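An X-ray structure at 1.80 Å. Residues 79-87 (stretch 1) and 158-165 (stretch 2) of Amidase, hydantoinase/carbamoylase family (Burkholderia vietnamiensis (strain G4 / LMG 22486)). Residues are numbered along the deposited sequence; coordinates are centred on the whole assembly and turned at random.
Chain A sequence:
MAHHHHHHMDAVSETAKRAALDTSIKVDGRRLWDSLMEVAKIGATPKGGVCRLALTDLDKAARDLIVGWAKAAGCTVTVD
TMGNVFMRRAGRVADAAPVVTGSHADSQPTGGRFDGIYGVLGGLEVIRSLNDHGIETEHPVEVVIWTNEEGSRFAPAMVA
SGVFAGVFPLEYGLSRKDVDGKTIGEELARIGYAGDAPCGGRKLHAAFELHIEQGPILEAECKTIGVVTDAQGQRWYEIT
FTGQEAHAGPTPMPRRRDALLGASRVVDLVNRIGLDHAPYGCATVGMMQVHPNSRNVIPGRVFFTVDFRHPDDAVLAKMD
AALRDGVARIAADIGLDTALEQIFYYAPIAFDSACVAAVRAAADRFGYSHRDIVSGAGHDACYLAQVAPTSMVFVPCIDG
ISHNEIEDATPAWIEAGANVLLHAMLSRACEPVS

Stretch 1 79-87: VDTMGNVFM
Stretch 2, residues 158-165: MVASGVFA

A helical segment, Val159 (phi/psi -73/-33) to Phe164 (-55/-45), packs against a turn that leads into a strand; no hydrogen bond crosses between them, and 294 Å² is buried in total. In stretch 1 a type I beta turn runs from Asp80 to Gly83 through Thr81 (-69/-15) and Met82 (-98/9), closed by Gly83 N to Asp80 O (2.9 Å), and Asp80 N bonds Asn84 O (3.0 Å). Backbone angles of 80/5 at Gly83 call for glycine, because a CB would jam against the carbonyl O of Met82. Asp80 (chi1 p, 73°) braces the loop: its OD1 accepts Met82 N (2.9 Å) and Asn84 N (3.0 Å), its OD2 Asn84 ND2 (2.9 Å). The strand follows, Val85 to Met87 extended (-111/124, -114/114, -108/111).

Met158 (62/26) is the N-cap residue, and its O accepts Gly162 N (2.9 Å). Val159 (chi1 t) points its CB sideways; its CG1 lies 4.4 Å from Met82 CE, while its O receives Val163 N (2.8 Å). Ala160 sets the register, its CA 5.8 Å from Met82 CA. Its small CB points toward the turn and admits two neighbors: Met82 CE at 3.9 Å, carried there by an all-m side chain (-78°, -64°, -63°), and Asn84 OD1 at 3.2 Å, which finds its hydrogen bond elsewhere in the structure. Ser161 (chi1 p) points away. Val163 (chi1 t), one turn after Val159, points its CB toward stretch 1, resting CG2 4.0 Å from Met82 CG, an apolar contact. Phe164 (chi1 t, chi2 -82°), whose N bonds Ala160 O (3.1 Å), meets Phe86 (chi1 m, chi2 86°) obliquely: CE2 of Phe164 is 3.7 Å from CZ of Phe86, ring centroids are 5.9 Å apart and planes incline 32°. Asp80 OD2 approaches the Phe164 ring edge, 4.3 Å from CD2.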

# COMPACT_ATOMS: atom_id res chain seq x y z
N VAL A 79 -23.09 21.24 -19.25
CA VAL A 79 -22.45 20.29 -18.35
C VAL A 79 -23.56 19.50 -17.68
O VAL A 79 -24.51 20.10 -17.16
CB VAL A 79 -21.58 21.00 -17.29
CG1 VAL A 79 -20.90 19.96 -16.39
CG2 VAL A 79 -20.53 21.92 -17.96
N ASP A 80 -23.48 18.17 -17.71
CA ASP A 80 -24.57 17.40 -17.14
C ASP A 80 -24.28 17.05 -15.67
O ASP A 80 -23.28 17.48 -15.09
CB ASP A 80 -24.90 16.17 -18.02
CG ASP A 80 -23.86 15.04 -17.94
OD1 ASP A 80 -23.00 14.99 -17.04
OD2 ASP A 80 -23.93 14.13 -18.81
N THR A 81 -25.19 16.28 -15.06
CA THR A 81 -25.12 15.95 -13.64
C THR A 81 -23.95 15.03 -13.28
O THR A 81 -23.64 14.90 -12.10
CB THR A 81 -26.43 15.32 -13.19
OG1 THR A 81 -26.80 14.29 -14.12
CG2 THR A 81 -27.55 16.37 -13.16
N MET A 82 -23.33 14.38 -14.25
CA MET A 82 -22.10 13.62 -14.01
C MET A 82 -20.86 14.41 -14.39
O MET A 82 -19.77 13.84 -14.42
CB MET A 82 -22.12 12.29 -14.76
CG MET A 82 -23.00 11.21 -14.10
SD MET A 82 -22.40 10.71 -12.47
CE MET A 82 -20.80 10.02 -12.88
N GLY A 83 -21.01 15.69 -14.70
CA GLY A 83 -19.85 16.50 -15.07
C GLY A 83 -19.37 16.33 -16.49
O GLY A 83 -18.34 16.90 -16.85
N ASN A 84 -20.08 15.56 -17.31
CA ASN A 84 -19.72 15.47 -18.72
C ASN A 84 -19.93 16.82 -19.38
O ASN A 84 -20.91 17.53 -19.10
CB ASN A 84 -20.57 14.41 -19.44
CG ASN A 84 -20.49 13.04 -18.80
OD1 ASN A 84 -19.41 12.55 -18.49
ND2 ASN A 84 -21.65 12.38 -18.64
N VAL A 85 -18.99 17.20 -20.25
CA VAL A 85 -18.98 18.53 -20.86
C VAL A 85 -19.30 18.38 -22.34
O VAL A 85 -18.59 17.66 -23.06
CB VAL A 85 -17.62 19.22 -20.68
CG1 VAL A 85 -17.65 20.62 -21.28
CG2 VAL A 85 -17.20 19.24 -19.22
N PHE A 86 -20.33 19.09 -22.81
CA PHE A 86 -20.79 19.00 -24.19
C PHE A 86 -20.54 20.33 -24.88
O PHE A 86 -21.14 21.35 -24.53
CB PHE A 86 -22.26 18.61 -24.24
CG PHE A 86 -22.54 17.29 -23.56
CD1 PHE A 86 -22.78 17.22 -22.20
CD2 PHE A 86 -22.51 16.11 -24.30
CE1 PHE A 86 -23.01 16.00 -21.57
CE2 PHE A 86 -22.74 14.89 -23.68
CZ PHE A 86 -22.99 14.83 -22.33
N MET A 87 -19.64 20.32 -25.86
CA MET A 87 -19.27 21.50 -26.62
C MET A 87 -19.87 21.35 -28.02
O MET A 87 -19.44 20.48 -28.79
CB MET A 87 -17.76 21.66 -26.64
CG MET A 87 -17.17 21.93 -25.26
SD MET A 87 -15.42 21.48 -25.06
CE MET A 87 -15.55 19.72 -24.71
N MET A 158 -15.40 4.37 -16.83
CA MET A 158 -16.45 4.68 -17.81
C MET A 158 -17.81 4.89 -17.16
O MET A 158 -18.85 4.69 -17.79
CB MET A 158 -16.52 3.56 -18.86
CG MET A 158 -15.23 3.38 -19.66
SD MET A 158 -14.91 1.64 -20.09
CE MET A 158 -16.43 1.21 -20.92
N VAL A 159 -17.85 5.31 -15.89
CA VAL A 159 -19.14 5.33 -15.21
C VAL A 159 -20.00 6.47 -15.73
O VAL A 159 -21.23 6.34 -15.82
CB VAL A 159 -18.94 5.39 -13.68
CG1 VAL A 159 -20.25 5.69 -12.97
CG2 VAL A 159 -18.42 4.05 -13.19
N ALA A 160 -19.39 7.60 -16.10
CA ALA A 160 -20.20 8.75 -16.51
C ALA A 160 -20.84 8.53 -17.87
O ALA A 160 -22.00 8.93 -18.08
CB ALA A 160 -19.35 10.02 -16.49
N SER A 161 -20.12 7.91 -18.82
CA SER A 161 -20.78 7.52 -20.06
C SER A 161 -21.73 6.36 -19.82
O SER A 161 -22.73 6.23 -20.53
CB SER A 161 -19.75 7.18 -21.14
OG SER A 161 -18.80 6.23 -20.70
N GLY A 162 -21.44 5.51 -18.83
CA GLY A 162 -22.41 4.48 -18.45
C GLY A 162 -23.72 5.05 -17.95
O GLY A 162 -24.79 4.54 -18.26
N VAL A 163 -23.66 6.12 -17.16
CA VAL A 163 -24.89 6.78 -16.74
C VAL A 163 -25.60 7.36 -17.96
O VAL A 163 -26.82 7.21 -18.13
CB VAL A 163 -24.60 7.89 -15.71
CG1 VAL A 163 -25.90 8.62 -15.39
CG2 VAL A 163 -23.97 7.32 -14.45
N PHE A 164 -24.84 8.04 -18.82
CA PHE A 164 -25.41 8.63 -20.03
C PHE A 164 -26.15 7.59 -20.86
O PHE A 164 -27.29 7.83 -21.30
CB PHE A 164 -24.29 9.28 -20.86
CG PHE A 164 -24.80 10.06 -22.06
CD1 PHE A 164 -25.13 9.41 -23.24
CD2 PHE A 164 -24.96 11.43 -21.99
CE1 PHE A 164 -25.62 10.11 -24.34
CE2 PHE A 164 -25.44 12.15 -23.08
CZ PHE A 164 -25.77 11.48 -24.26
N ALA A 165 -25.54 6.42 -21.03
CA ALA A 165 -26.11 5.37 -21.85
C ALA A 165 -27.22 4.58 -21.16
O ALA A 165 -27.78 3.68 -21.79
CB ALA A 165 -25.00 4.41 -22.31